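Hypothetical UPF0271 protein TTHB195 (PDB 2DFA) probably serves as the A subunit of 5-oxoprolinase, which cleaves 5-oxoproline to L-glutamate with hydrolysis of ATP. Local coordinates at residues Ala164-Ala169 / Arg194-Met199; Tyr170-Gln175 / Val205-Gly210; Thr124-Ala129 / Glu150-Lys155; His106-His111 / Pro137-Val142; Leu27-Asn32 / Val245-Phe250. All coordinates share one frame; numbering follows the deposited sequence.

Contact 1: residues Ala164-Ala169 / Arg194-Met199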
# COMPACT_ATOMS: atom_id res chain seq x y z
N ALA A 164 -6.44 31.67 7.14
CA ALA A 164 -5.36 32.63 6.92
C ALA A 164 -4.09 31.97 7.45
O ALA A 164 -4.15 31.12 8.34
CB ALA A 164 -5.64 33.94 7.66
N PHE A 165 -2.94 32.38 6.91
CA PHE A 165 -1.67 31.80 7.32
C PHE A 165 -0.67 32.81 7.86
O PHE A 165 0.05 33.45 7.09
CB PHE A 165 -1.04 31.06 6.13
CG PHE A 165 -1.96 30.05 5.49
CD1 PHE A 165 -3.00 30.47 4.67
CD2 PHE A 165 -1.79 28.69 5.72
CE1 PHE A 165 -3.86 29.54 4.09
CE2 PHE A 165 -2.65 27.76 5.15
CZ PHE A 165 -3.69 28.19 4.33
N PRO A 166 -0.60 32.95 9.19
CA PRO A 166 0.34 33.90 9.78
C PRO A 166 1.81 33.59 9.47
O PRO A 166 2.67 34.46 9.60
CB PRO A 166 0.02 33.82 11.28
CG PRO A 166 -0.51 32.42 11.44
CD PRO A 166 -1.39 32.27 10.23
N GLU A 167 2.09 32.36 9.06
CA GLU A 167 3.46 31.96 8.75
C GLU A 167 3.84 32.10 7.28
O GLU A 167 4.99 31.84 6.90
CB GLU A 167 3.71 30.51 9.17
CG GLU A 167 3.53 30.25 10.66
CD GLU A 167 3.81 28.81 11.02
OE1 GLU A 167 4.99 28.40 10.98
OE2 GLU A 167 2.84 28.07 11.32
N ARG A 168 2.89 32.49 6.44
CA ARG A 168 3.15 32.64 5.01
C ARG A 168 3.01 34.08 4.57
O ARG A 168 2.12 34.79 5.04
CB ARG A 168 2.20 31.75 4.20
CG ARG A 168 2.40 30.26 4.42
CD ARG A 168 3.77 29.82 3.90
NE ARG A 168 3.89 30.03 2.46
CZ ARG A 168 3.18 29.37 1.55
NH1 ARG A 168 2.30 28.45 1.93
NH2 ARG A 168 3.35 29.62 0.26
N ALA A 169 3.88 34.51 3.66
CA ALA A 169 3.82 35.88 3.15
C ALA A 169 2.69 35.98 2.13
O ALA A 169 2.38 35.02 1.43
CB ALA A 169 5.15 36.26 2.51
N ARG A 194 2.94 38.42 15.59
CA ARG A 194 2.62 39.79 15.22
C ARG A 194 1.59 39.84 14.09
O ARG A 194 0.59 40.54 14.13
CB ARG A 194 3.92 40.46 14.78
CG ARG A 194 3.85 41.98 14.89
CD ARG A 194 5.02 42.69 14.18
NE ARG A 194 6.25 41.89 14.23
CZ ARG A 194 6.81 41.70 15.43
NH1 ARG A 194 6.22 42.19 16.51
NH2 ARG A 194 7.99 41.08 15.53
N ARG A 195 1.91 39.08 13.02
CA ARG A 195 1.00 39.02 11.87
C ARG A 195 -0.36 38.44 12.26
O ARG A 195 -1.41 38.90 11.84
CB ARG A 195 1.66 38.14 10.80
CG ARG A 195 2.93 38.77 10.23
CD ARG A 195 3.77 37.78 9.40
NE ARG A 195 3.02 37.29 8.24
CZ ARG A 195 3.09 38.02 7.11
NH1 ARG A 195 3.81 39.13 7.09
NH2 ARG A 195 2.47 37.60 6.01
N ALA A 196 -0.32 37.38 13.08
CA ALA A 196 -1.57 36.76 13.52
C ALA A 196 -2.51 37.77 14.18
O ALA A 196 -3.68 37.89 13.86
CB ALA A 196 -1.23 35.63 14.49
N LEU A 197 -1.96 38.50 15.18
CA LEU A 197 -2.75 39.53 15.86
C LEU A 197 -3.38 40.49 14.84
O LEU A 197 -4.55 40.83 14.90
CB LEU A 197 -1.81 40.32 16.78
CG LEU A 197 -1.89 39.90 18.25
CD1 LEU A 197 -1.07 40.83 19.15
CD2 LEU A 197 -3.32 39.93 18.79
N ARG A 198 -2.51 40.97 13.93
CA ARG A 198 -2.96 41.91 12.91
C ARG A 198 -4.15 41.37 12.11
O ARG A 198 -5.14 42.05 11.88
CB ARG A 198 -1.78 42.18 11.98
CG ARG A 198 -2.03 43.35 11.03
CD ARG A 198 -1.53 44.69 11.60
NE ARG A 198 -2.16 45.82 10.91
CZ ARG A 198 -1.73 46.09 9.66
NH1 ARG A 198 -0.80 45.33 9.12
NH2 ARG A 198 -2.24 47.13 8.99
N MET A 199 -4.00 40.12 11.64
CA MET A 199 -5.06 39.51 10.86
C MET A 199 -6.39 39.47 11.63
O MET A 199 -7.46 39.69 11.09
CB MET A 199 -4.65 38.09 10.49
CG MET A 199 -3.35 38.01 9.68
SD MET A 199 -2.85 36.30 9.40
CE MET A 199 -2.25 36.50 7.72
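Arg195 reaches from helix 189-201 across the loop that follows strand 160-164, passing one backbone carbonyl and ending at another. Its CB starts 4.0 Å from Pro166 O, and CD comes nearer, 3.5 Å from the same oxygen. A bend at chi3 (62°) swings NE round to Pro166 O, to which it gives a weak hydrogen bond of 3.2 Å near the guanidinium plane. At the tip NH2 donates to Arg168 O over 3.0 Å, standing above the plane of that carbonyl, while the oxygen is tilted out of the guanidinium plane. Arginine suits the place because its long aliphatic stem spans the gap and its several N-H groups can serve two carbonyls at once. An alanine here would probably leave Pro166 O and Arg168 O without these donors and let the loop shift against the helix. The loop itself makes a type I turn from Phe165 to Arg168, with Pro166 at the second position, where a proline's fixed phi fits well. Alongside the polar bridge lies an apolar layer: Pro166 CB meets Ala196 CB at 3.9 Å, and Met199 SD rests 4.0 Å from Ala164 CB. Ala196 also touches Leu220 of the neighbouring strand 219-222. A loop at the end of a parallel strand packed against the next helix in this way is consistent with a beta-alpha unit of the alpha/beta barrel expected for this family.

Contact 2: residues Tyr170-Gln175 / Val205-Gly210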
# COMPACT_ATOMS: atom_id res chain seq x y z
N TYR A 170 2.09 37.17 2.06
CA TYR A 170 1.01 37.44 1.12
C TYR A 170 1.46 38.44 0.06
O TYR A 170 2.39 39.21 0.29
CB TYR A 170 -0.20 38.01 1.86
CG TYR A 170 -1.02 37.00 2.61
CD1 TYR A 170 -0.51 36.35 3.73
CD2 TYR A 170 -2.32 36.69 2.21
CE1 TYR A 170 -1.27 35.42 4.44
CE2 TYR A 170 -3.10 35.77 2.91
CZ TYR A 170 -2.57 35.13 4.02
OH TYR A 170 -3.33 34.22 4.70
N LEU A 171 0.79 38.42 -1.08
CA LEU A 171 1.10 39.34 -2.16
C LEU A 171 -0.07 40.32 -2.25
O LEU A 171 -1.15 40.04 -1.74
CB LEU A 171 1.25 38.59 -3.49
CG LEU A 171 2.31 37.48 -3.55
CD1 LEU A 171 2.29 36.86 -4.94
CD2 LEU A 171 3.68 38.05 -3.24
N ARG A 172 0.15 41.47 -2.89
CA ARG A 172 -0.91 42.47 -3.01
C ARG A 172 -2.18 41.87 -3.62
O ARG A 172 -3.28 42.33 -3.32
CB ARG A 172 -0.44 43.65 -3.85
CG ARG A 172 0.61 44.51 -3.17
CD ARG A 172 0.90 45.76 -3.98
NE ARG A 172 -0.27 46.63 -4.09
CZ ARG A 172 -0.82 47.28 -3.07
NH1 ARG A 172 -0.31 47.17 -1.85
NH2 ARG A 172 -1.88 48.05 -3.27
N SER A 173 -2.01 40.86 -4.46
CA SER A 173 -3.15 40.20 -5.10
C SER A 173 -4.10 39.59 -4.07
O SER A 173 -5.26 39.34 -4.37
CB SER A 173 -2.65 39.10 -6.04
OG SER A 173 -1.96 38.10 -5.32
N GLY A 174 -3.59 39.35 -2.87
CA GLY A 174 -4.43 38.77 -1.83
C GLY A 174 -4.21 37.27 -1.69
O GLY A 174 -4.80 36.63 -0.81
N GLN A 175 -3.37 36.72 -2.55
CA GLN A 175 -3.07 35.30 -2.52
C GLN A 175 -1.70 35.09 -1.87
O GLN A 175 -0.93 36.05 -1.71
CB GLN A 175 -3.08 34.73 -3.94
CG GLN A 175 -3.61 33.30 -4.02
CD GLN A 175 -5.04 33.20 -3.51
OE1 GLN A 175 -5.33 32.44 -2.58
NE2 GLN A 175 -5.95 33.95 -4.12
N VAL A 205 -2.99 42.12 6.48
CA VAL A 205 -1.61 41.67 6.64
C VAL A 205 -0.67 42.37 5.65
O VAL A 205 -1.02 42.69 4.52
CB VAL A 205 -1.56 40.16 6.41
CG1 VAL A 205 -1.81 39.86 4.93
CG2 VAL A 205 -0.21 39.61 6.82
N GLU A 206 0.55 42.67 6.13
CA GLU A 206 1.55 43.23 5.23
C GLU A 206 1.70 42.38 3.98
O GLU A 206 1.59 41.16 3.99
CB GLU A 206 2.88 43.31 5.98
CG GLU A 206 3.92 44.18 5.27
CD GLU A 206 5.25 44.05 5.97
OE1 GLU A 206 5.27 43.69 7.14
OE2 GLU A 206 6.27 44.34 5.33
N ALA A 207 1.90 43.06 2.84
CA ALA A 207 2.16 42.34 1.61
C ALA A 207 3.64 42.37 1.25
O ALA A 207 4.34 43.36 1.41
CB ALA A 207 1.33 42.98 0.49
N LEU A 208 4.13 41.21 0.77
CA LEU A 208 5.54 41.10 0.44
C LEU A 208 5.94 42.07 -0.68
O LEU A 208 7.04 42.63 -0.69
CB LEU A 208 5.79 39.64 0.01
CG LEU A 208 7.25 39.35 -0.39
CD1 LEU A 208 8.23 39.66 0.74
CD2 LEU A 208 7.47 37.88 -0.76
N ASP A 209 5.03 42.26 -1.65
CA ASP A 209 5.35 43.14 -2.77
C ASP A 209 4.84 44.57 -2.58
O ASP A 209 4.50 45.28 -3.52
CB ASP A 209 4.82 42.52 -4.08
CG ASP A 209 3.32 42.26 -3.99
OD1 ASP A 209 2.85 41.98 -2.89
OD2 ASP A 209 2.67 42.26 -5.04
N GLY A 210 4.79 45.02 -1.32
CA GLY A 210 4.36 46.38 -1.04
C GLY A 210 3.01 46.58 -0.38
O GLY A 210 2.02 45.95 -0.77
O HOH W 1 3.31 39.06 3.58
O HOH W 2 0.34 40.88 -6.06
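Tyr170 and Val205 form the close-packed, buried end of this contact: Val205 CG1 sits over one face of the Tyr170 ring, 4.1 Å from its centroid, in a CH-pi contact displaced toward the rim. The phenol oxygen bonds to the backbone N of Phe165, so the ring is held at its tip as well as over its face. Beside it, Leu208 N donates to Tyr170 O in a short, nearly straight bond of 2.7 Å. A water accepts from Tyr170 N and donates to Glu206 O, joining the two backbones.

The other end is exposed and largely polar. Asp209 OD1 takes the N-H of Arg172 on its syn lone pair at 2.7 Å. A second water links Asp209 OD2 to Ser173 N. Arg172 passes the carboxylate by and sends NH1 to Gly210 O, 2.8 Å away and in the guanidinium plane. Gly210 suits the end of its type I turn, since its backbone angles would jam a CB against the preceding carbonyl.

The aspartate thus serves two N-H groups of the turn Leu171-Gly174, that of Arg172 directly and that of Ser173 through water, and the nearby arginine charge, not in direct contact with it, is likely to favour its ionised form.

Contact 3: residues Thr124-Ala129 / Glu150-Lys155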
# COMPACT_ATOMS: atom_id res chain seq x y z
N THR A 124 -12.18 19.48 -9.24
CA THR A 124 -11.67 18.86 -8.02
C THR A 124 -12.35 19.51 -6.82
O THR A 124 -12.79 18.84 -5.90
CB THR A 124 -10.15 19.05 -7.89
OG1 THR A 124 -9.49 18.31 -8.92
CG2 THR A 124 -9.67 18.56 -6.52
N ALA A 125 -12.40 20.84 -6.84
CA ALA A 125 -13.03 21.59 -5.75
C ALA A 125 -14.49 21.16 -5.57
O ALA A 125 -14.95 20.95 -4.46
CB ALA A 125 -12.97 23.09 -6.05
N ARG A 126 -15.20 21.04 -6.68
CA ARG A 126 -16.60 20.63 -6.64
C ARG A 126 -16.75 19.22 -6.08
O ARG A 126 -17.65 18.96 -5.28
CB ARG A 126 -17.21 20.69 -8.05
CG ARG A 126 -18.60 20.07 -8.15
CD ARG A 126 -19.17 20.19 -9.57
NE ARG A 126 -20.41 19.43 -9.73
CZ ARG A 126 -20.46 18.12 -9.97
NH1 ARG A 126 -19.35 17.41 -10.09
NH2 ARG A 126 -21.64 17.52 -10.09
N ALA A 127 -15.88 18.30 -6.50
CA ALA A 127 -15.93 16.92 -6.02
C ALA A 127 -15.75 16.85 -4.50
O ALA A 127 -16.44 16.09 -3.83
CB ALA A 127 -14.85 16.07 -6.71
N ILE A 128 -14.83 17.64 -3.97
CA ILE A 128 -14.59 17.65 -2.54
C ILE A 128 -15.84 18.17 -1.83
O ILE A 128 -16.33 17.57 -0.86
CB ILE A 128 -13.40 18.56 -2.17
CG1 ILE A 128 -12.11 17.98 -2.75
CG2 ILE A 128 -13.30 18.70 -0.65
CD1 ILE A 128 -10.90 18.87 -2.56
N ALA A 129 -16.35 19.29 -2.33
CA ALA A 129 -17.53 19.91 -1.76
C ALA A 129 -18.73 18.96 -1.74
O ALA A 129 -19.42 18.85 -0.73
CB ALA A 129 -17.87 21.18 -2.55
N GLU A 150 -13.15 28.23 -2.88
CA GLU A 150 -14.15 28.87 -2.04
C GLU A 150 -15.45 28.97 -2.84
O GLU A 150 -16.54 28.74 -2.33
CB GLU A 150 -13.71 30.28 -1.65
CG GLU A 150 -14.62 30.94 -0.62
CD GLU A 150 -14.42 32.44 -0.49
OE1 GLU A 150 -13.28 32.91 -0.64
OE2 GLU A 150 -15.41 33.15 -0.23
N GLU A 151 -15.31 29.30 -4.12
CA GLU A 151 -16.46 29.44 -5.02
C GLU A 151 -17.30 28.18 -5.15
O GLU A 151 -18.53 28.22 -4.98
CB GLU A 151 -15.99 29.85 -6.41
CG GLU A 151 -15.47 31.27 -6.52
CD GLU A 151 -15.05 31.62 -7.94
OE1 GLU A 151 -15.84 31.34 -8.88
OE2 GLU A 151 -13.94 32.16 -8.12
N GLU A 152 -16.66 27.06 -5.46
CA GLU A 152 -17.40 25.81 -5.62
C GLU A 152 -18.03 25.36 -4.31
O GLU A 152 -19.12 24.79 -4.31
CB GLU A 152 -16.48 24.72 -6.18
CG GLU A 152 -15.98 25.00 -7.59
CD GLU A 152 -17.11 25.25 -8.57
OE1 GLU A 152 -18.13 24.53 -8.51
OE2 GLU A 152 -16.98 26.15 -9.42
N ALA A 153 -17.34 25.61 -3.20
CA ALA A 153 -17.87 25.24 -1.90
C ALA A 153 -19.17 26.00 -1.66
O ALA A 153 -20.14 25.43 -1.17
CB ALA A 153 -16.85 25.56 -0.81
N ARG A 154 -19.18 27.28 -2.00
CA ARG A 154 -20.38 28.09 -1.81
C ARG A 154 -21.48 27.67 -2.78
O ARG A 154 -22.65 27.58 -2.41
CB ARG A 154 -20.06 29.58 -2.00
CG ARG A 154 -19.17 30.17 -0.91
CD ARG A 154 -18.90 31.65 -1.14
NE ARG A 154 -18.05 32.25 -0.12
CZ ARG A 154 -18.44 32.50 1.13
NH1 ARG A 154 -19.67 32.19 1.53
NH2 ARG A 154 -17.60 33.05 1.99
N LYS A 155 -21.10 27.39 -4.02
CA LYS A 155 -22.07 26.96 -5.02
C LYS A 155 -22.71 25.65 -4.61
O LYS A 155 -23.87 25.39 -4.94
CB LYS A 155 -21.39 26.82 -6.40
CG LYS A 155 -21.10 28.15 -7.09
CD LYS A 155 -20.21 27.99 -8.32
CE LYS A 155 -20.85 27.16 -9.42
NZ LYS A 155 -19.92 26.98 -10.58
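Glu152 lays the root of its side chain over Ala125, with CB 3.9 Å from Ala125 CB and CG just as near. The chain then bends at chi2 (-55°), which turns CD away from the extended course, and OE1 ends 4.0 Å from Arg126 CB. The other oxygen, OE2, takes the charges: it makes a salt bridge with Arg122 at the start of helix 122-135 and another, 3.3 Å long, with Lys155 NZ one turn further along its own helix. Glutamate fits because its methylenes can pack on an alanine while its carboxylate turns to these cations. An alanine here would probably take the carboxylate from Lys155, leave Arg122 with Glu151 as its remaining bridge here, and open a gap beside Ala125, where CG had lain. Further along, Ala129 CB rests 4.1 Å from Ala153 CA. These small residues let the two short helical segments approach to 8.4 Å between axes, crossing at -41°. No hydrogen bond runs between the segments, so apart from salt bridges from Glu151 and Glu152 to Arg122, the join depends on close fit. Ala153 also faces strand 160-164. Two neighbouring helices linked through one strand, 141-143, and packed side by side fit the outer helical layer of an alpha/beta barrel.

Contact 4: residues His106-His111 / Pro137-Val142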
# COMPACT_ATOMS: atom_id res chain seq x y z
N HIS A 106 -15.94 18.02 13.37
CA HIS A 106 -16.02 19.48 13.36
C HIS A 106 -15.93 20.18 12.01
O HIS A 106 -16.64 21.15 11.76
CB HIS A 106 -14.95 20.02 14.30
CG HIS A 106 -14.93 21.51 14.42
ND1 HIS A 106 -13.99 22.30 13.80
CD2 HIS A 106 -15.72 22.36 15.13
CE1 HIS A 106 -14.20 23.56 14.12
NE2 HIS A 106 -15.24 23.63 14.92
N HIS A 107 -15.06 19.68 11.13
CA HIS A 107 -14.90 20.31 9.82
C HIS A 107 -14.15 19.39 8.87
O HIS A 107 -13.82 18.25 9.22
CB HIS A 107 -14.11 21.61 9.97
CG HIS A 107 -12.71 21.40 10.46
ND1 HIS A 107 -12.41 21.19 11.79
CD2 HIS A 107 -11.53 21.32 9.80
CE1 HIS A 107 -11.11 20.98 11.93
NE2 HIS A 107 -10.56 21.06 10.73
N VAL A 108 -13.90 19.89 7.67
CA VAL A 108 -13.13 19.16 6.67
C VAL A 108 -12.18 20.16 6.04
O VAL A 108 -12.56 21.31 5.77
CB VAL A 108 -14.01 18.53 5.57
CG1 VAL A 108 -13.11 17.91 4.49
CG2 VAL A 108 -14.92 17.46 6.16
N LYS A 109 -10.95 19.73 5.82
CA LYS A 109 -9.93 20.56 5.21
C LYS A 109 -8.98 19.65 4.43
O LYS A 109 -8.26 18.84 5.03
CB LYS A 109 -9.13 21.31 6.27
CG LYS A 109 -7.94 22.09 5.72
CD LYS A 109 -7.07 22.62 6.86
CE LYS A 109 -5.84 23.33 6.36
NZ LYS A 109 -4.93 23.67 7.50
N PRO A 110 -8.96 19.77 3.10
CA PRO A 110 -8.09 18.95 2.24
C PRO A 110 -6.62 19.12 2.60
O PRO A 110 -6.21 20.18 3.08
CB PRO A 110 -8.38 19.49 0.84
CG PRO A 110 -9.80 20.01 0.96
CD PRO A 110 -9.79 20.68 2.31
N HIS A 111 -5.83 18.08 2.35
CA HIS A 111 -4.40 18.11 2.66
C HIS A 111 -3.49 18.22 1.44
O HIS A 111 -3.81 17.71 0.36
CB HIS A 111 -3.99 16.85 3.43
CG HIS A 111 -2.52 16.59 3.42
ND1 HIS A 111 -1.64 17.26 4.24
CD2 HIS A 111 -1.76 15.77 2.64
CE1 HIS A 111 -0.40 16.88 3.96
NE2 HIS A 111 -0.45 15.98 3.00
N PRO A 137 -24.47 17.67 5.18
CA PRO A 137 -24.70 19.02 4.64
C PRO A 137 -24.28 20.14 5.61
O PRO A 137 -24.02 21.28 5.22
CB PRO A 137 -26.19 19.15 4.32
CG PRO A 137 -26.84 17.79 4.52
CD PRO A 137 -25.75 17.04 5.43
N GLY A 138 -24.25 19.83 6.90
CA GLY A 138 -23.94 20.83 7.91
C GLY A 138 -22.45 21.00 8.19
O GLY A 138 -22.05 21.90 8.94
N LEU A 139 -21.63 20.15 7.60
CA LEU A 139 -20.18 20.22 7.80
C LEU A 139 -19.52 21.43 7.16
O LEU A 139 -19.66 21.66 5.95
CB LEU A 139 -19.51 18.96 7.24
CG LEU A 139 -19.36 17.73 8.13
CD1 LEU A 139 -18.86 16.56 7.28
CD2 LEU A 139 -18.38 18.03 9.27
N PRO A 140 -18.79 22.23 7.95
CA PRO A 140 -18.13 23.39 7.36
C PRO A 140 -16.86 22.95 6.62
O PRO A 140 -16.19 22.01 7.04
CB PRO A 140 -17.81 24.26 8.57
CG PRO A 140 -17.58 23.26 9.64
CD PRO A 140 -18.67 22.24 9.42
N LEU A 141 -16.56 23.62 5.52
CA LEU A 141 -15.37 23.31 4.74
C LEU A 141 -14.41 24.47 4.87
O LEU A 141 -14.79 25.62 4.66
CB LEU A 141 -15.75 23.09 3.27
CG LEU A 141 -14.66 22.65 2.29
CD1 LEU A 141 -14.01 21.35 2.78
CD2 LEU A 141 -15.28 22.45 0.91
N VAL A 142 -13.17 24.17 5.26
CA VAL A 142 -12.14 25.19 5.41
C VAL A 142 -11.55 25.44 4.03
O VAL A 142 -11.14 24.50 3.34
CB VAL A 142 -11.03 24.71 6.38
CG1 VAL A 142 -9.90 25.73 6.44
CG2 VAL A 142 -11.62 24.50 7.76
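Leu139 begins the touching part of 137-142, its CD1 lying 4.2 Å from Val108 CG2, and from here the chain joins 106-111 in parallel beta pairing within the wall of what is probably an alpha/beta barrel. On its other side 106-111 bonds to strand 58-62, so it fills the place between that strand and strand 141-143. His111, just past the pairing, may belong with Asp8 and His62 to a metal site, unoccupied in this structure. Pro140 comes next along 137-142: its CG presses on His106 O at 3.1 Å, while its own carbonyl oxygen accepts from Val108 N over 3.2 Å. Leu141, the partner of Val108 in the bridge, has its CB directed away from the other segment, yet a chi2 of 56° brings CD1 back to lie 3.9 Å from Val108 CG1. The same side chain reaches Tyr149 and Ala153 of helix 148-155, so branched apolar residues suit this side, between sheet and helices. Val142 N completes the pairing with a nearly straight bond of 3.0 Å to Val108 O. Its side chain points toward 106-111, and CB packs 3.9 Å from Lys109 CB; the lysine's amine runs on to Glu163. Val142 CG2 stands 3.8 Å from CD2 of His107, whose ring is held by NE2 bonding to Asn32 OD1 and by ND1 lying in a hydrogen bond with His106 ND1.

Contact 5: residues Leu27-Asn32 / Val245-Phe250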
# COMPACT_ATOMS: atom_id res chain seq x y z
N LEU A 27 -2.11 23.83 22.36
CA LEU A 27 -2.04 25.20 21.86
C LEU A 27 -3.12 25.58 20.85
O LEU A 27 -3.45 26.76 20.71
CB LEU A 27 -0.67 25.44 21.22
CG LEU A 27 0.57 25.07 22.04
CD1 LEU A 27 1.81 25.21 21.17
CD2 LEU A 27 0.66 25.96 23.27
N VAL A 28 -3.67 24.60 20.14
CA VAL A 28 -4.68 24.89 19.12
C VAL A 28 -6.11 24.61 19.57
O VAL A 28 -6.33 23.91 20.56
CB VAL A 28 -4.40 24.08 17.84
CG1 VAL A 28 -3.00 24.38 17.33
CG2 VAL A 28 -4.54 22.60 18.11
N SER A 29 -7.08 25.16 18.85
CA SER A 29 -8.47 24.93 19.18
C SER A 29 -9.09 23.88 18.25
O SER A 29 -10.09 23.28 18.58
CB SER A 29 -9.29 26.23 19.13
OG SER A 29 -9.18 26.88 17.88
N SER A 30 -8.48 23.67 17.08
CA SER A 30 -8.97 22.67 16.13
C SER A 30 -7.79 21.96 15.49
O SER A 30 -6.71 22.52 15.36
CB SER A 30 -9.85 23.31 15.03
OG SER A 30 -11.09 23.77 15.53
N ALA A 31 -8.00 20.70 15.09
CA ALA A 31 -6.95 19.92 14.46
C ALA A 31 -7.50 19.25 13.21
O ALA A 31 -8.68 18.90 13.15
CB ALA A 31 -6.42 18.88 15.42
N ASN A 32 -6.65 19.09 12.20
CA ASN A 32 -7.03 18.44 10.95
C ASN A 32 -6.32 17.10 10.98
O ASN A 32 -5.11 17.02 10.83
CB ASN A 32 -6.54 19.27 9.76
CG ASN A 32 -6.69 20.77 9.99
OD1 ASN A 32 -7.80 21.27 10.21
ND2 ASN A 32 -5.58 21.49 9.93
N VAL A 245 -7.83 38.16 22.96
CA VAL A 245 -8.54 37.49 21.88
C VAL A 245 -8.81 36.05 22.31
O VAL A 245 -7.90 35.36 22.77
CB VAL A 245 -7.70 37.47 20.58
CG1 VAL A 245 -8.47 36.74 19.48
CG2 VAL A 245 -7.38 38.88 20.15
N GLU A 246 -10.05 35.61 22.18
CA GLU A 246 -10.41 34.25 22.58
C GLU A 246 -10.11 33.24 21.47
O GLU A 246 -10.57 33.39 20.34
CB GLU A 246 -11.89 34.16 22.94
CG GLU A 246 -12.24 32.93 23.77
CD GLU A 246 -13.74 32.70 23.89
OE1 GLU A 246 -14.50 33.69 23.91
OE2 GLU A 246 -14.15 31.52 23.98
N VAL A 247 -9.32 32.22 21.81
CA VAL A 247 -8.98 31.18 20.85
C VAL A 247 -9.98 30.04 21.04
O VAL A 247 -9.92 29.32 22.03
CB VAL A 247 -7.55 30.65 21.07
CG1 VAL A 247 -7.24 29.54 20.07
CG2 VAL A 247 -6.55 31.78 20.93
N ARG A 248 -10.91 29.90 20.11
CA ARG A 248 -11.90 28.84 20.21
C ARG A 248 -12.32 28.31 18.85
O ARG A 248 -12.30 29.02 17.85
CB ARG A 248 -13.13 29.33 20.98
CG ARG A 248 -13.89 30.45 20.30
CD ARG A 248 -15.12 30.83 21.10
NE ARG A 248 -16.02 29.70 21.28
CZ ARG A 248 -17.18 29.75 21.94
NH1 ARG A 248 -17.58 30.90 22.48
NH2 ARG A 248 -17.93 28.67 22.05
N ALA A 249 -12.73 27.05 18.83
CA ALA A 249 -13.16 26.39 17.61
C ALA A 249 -14.30 27.15 16.94
O ALA A 249 -15.22 27.62 17.61
CB ALA A 249 -13.58 24.96 17.91
N PHE A 250 -14.22 27.28 15.62
CA PHE A 250 -15.24 27.98 14.85
C PHE A 250 -16.53 27.17 14.75
O PHE A 250 -17.58 27.79 14.45
CB PHE A 250 -14.70 28.30 13.45
CG PHE A 250 -14.17 27.10 12.70
CD1 PHE A 250 -15.03 26.22 12.05
CD2 PHE A 250 -12.80 26.87 12.62
CE1 PHE A 250 -14.54 25.13 11.32
CE2 PHE A 250 -12.29 25.78 11.90
CZ PHE A 250 -13.17 24.91 11.25
OXT PHE A 250 -16.48 25.94 14.96
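Ser29 and Ala249 bring their CA atoms to 5.2 Å, yet no hydrogen bond joins the two backbones; strand 2-9 pairs with both strand 30-34 and strand 246-247 and takes up the sheet bonding. Ser29 carries the contact. Its CB lies 3.5 Å from Ala249 N, and its OG, set between the backbone N and the carbonyl carbon by a chi1 of 56°, comes 3.6 Å from Arg248 C. A residue this small allows the tail to pass closely. Val247 CG1 comes 4.0 Å from Ser29 CB, and the valine also packs on Leu240 of helix 229-241. Beside Ser29, Ser30 approaches Ala249 CB through OG, which in this conformer also bonds to Asp4 OD2, although a second conformer makes the approach less certain. The chain ends at Phe250, whose terminal carboxylate bonds to His106 through OXT and to Arg159 through O, while its ring meets the ring of His107 edge-to-face.

The hydroxyl of Ser29 is spent on Asp4 OD2 and Leu5 N, both in strand 2-9, so what it offers the C-terminal tail is van der Waals contact. Chemically, then, the segments touch by shape alone, and the hydrogen bonds and charge that hold the tail come from partners beyond 27-32.

Contacts 1, 3 and 4 are largely buried, though contact 3 has exposed Arg126 at its rim, whereas contacts 2 and 5 are only partly so. Contact 4 lies nearest the middle of the chain and rests on two backbone hydrogen bonds in parallel register. Contact 3, 11 Å from it between centres, packs the helices that come before and after strand 141-143, and the two meet through Ile128 on Pro110 and Ala153 on Leu141. Contacts 1 and 2 likewise adjoin, sharing one long loop; contact 1 relies on arginine-to-carbonyl bonds, contact 2 on a carboxylate and waters toward solvent. Contact 5 joins contact 4 through the terminal carboxylate of Phe250 to His106 and Asn32 to His107.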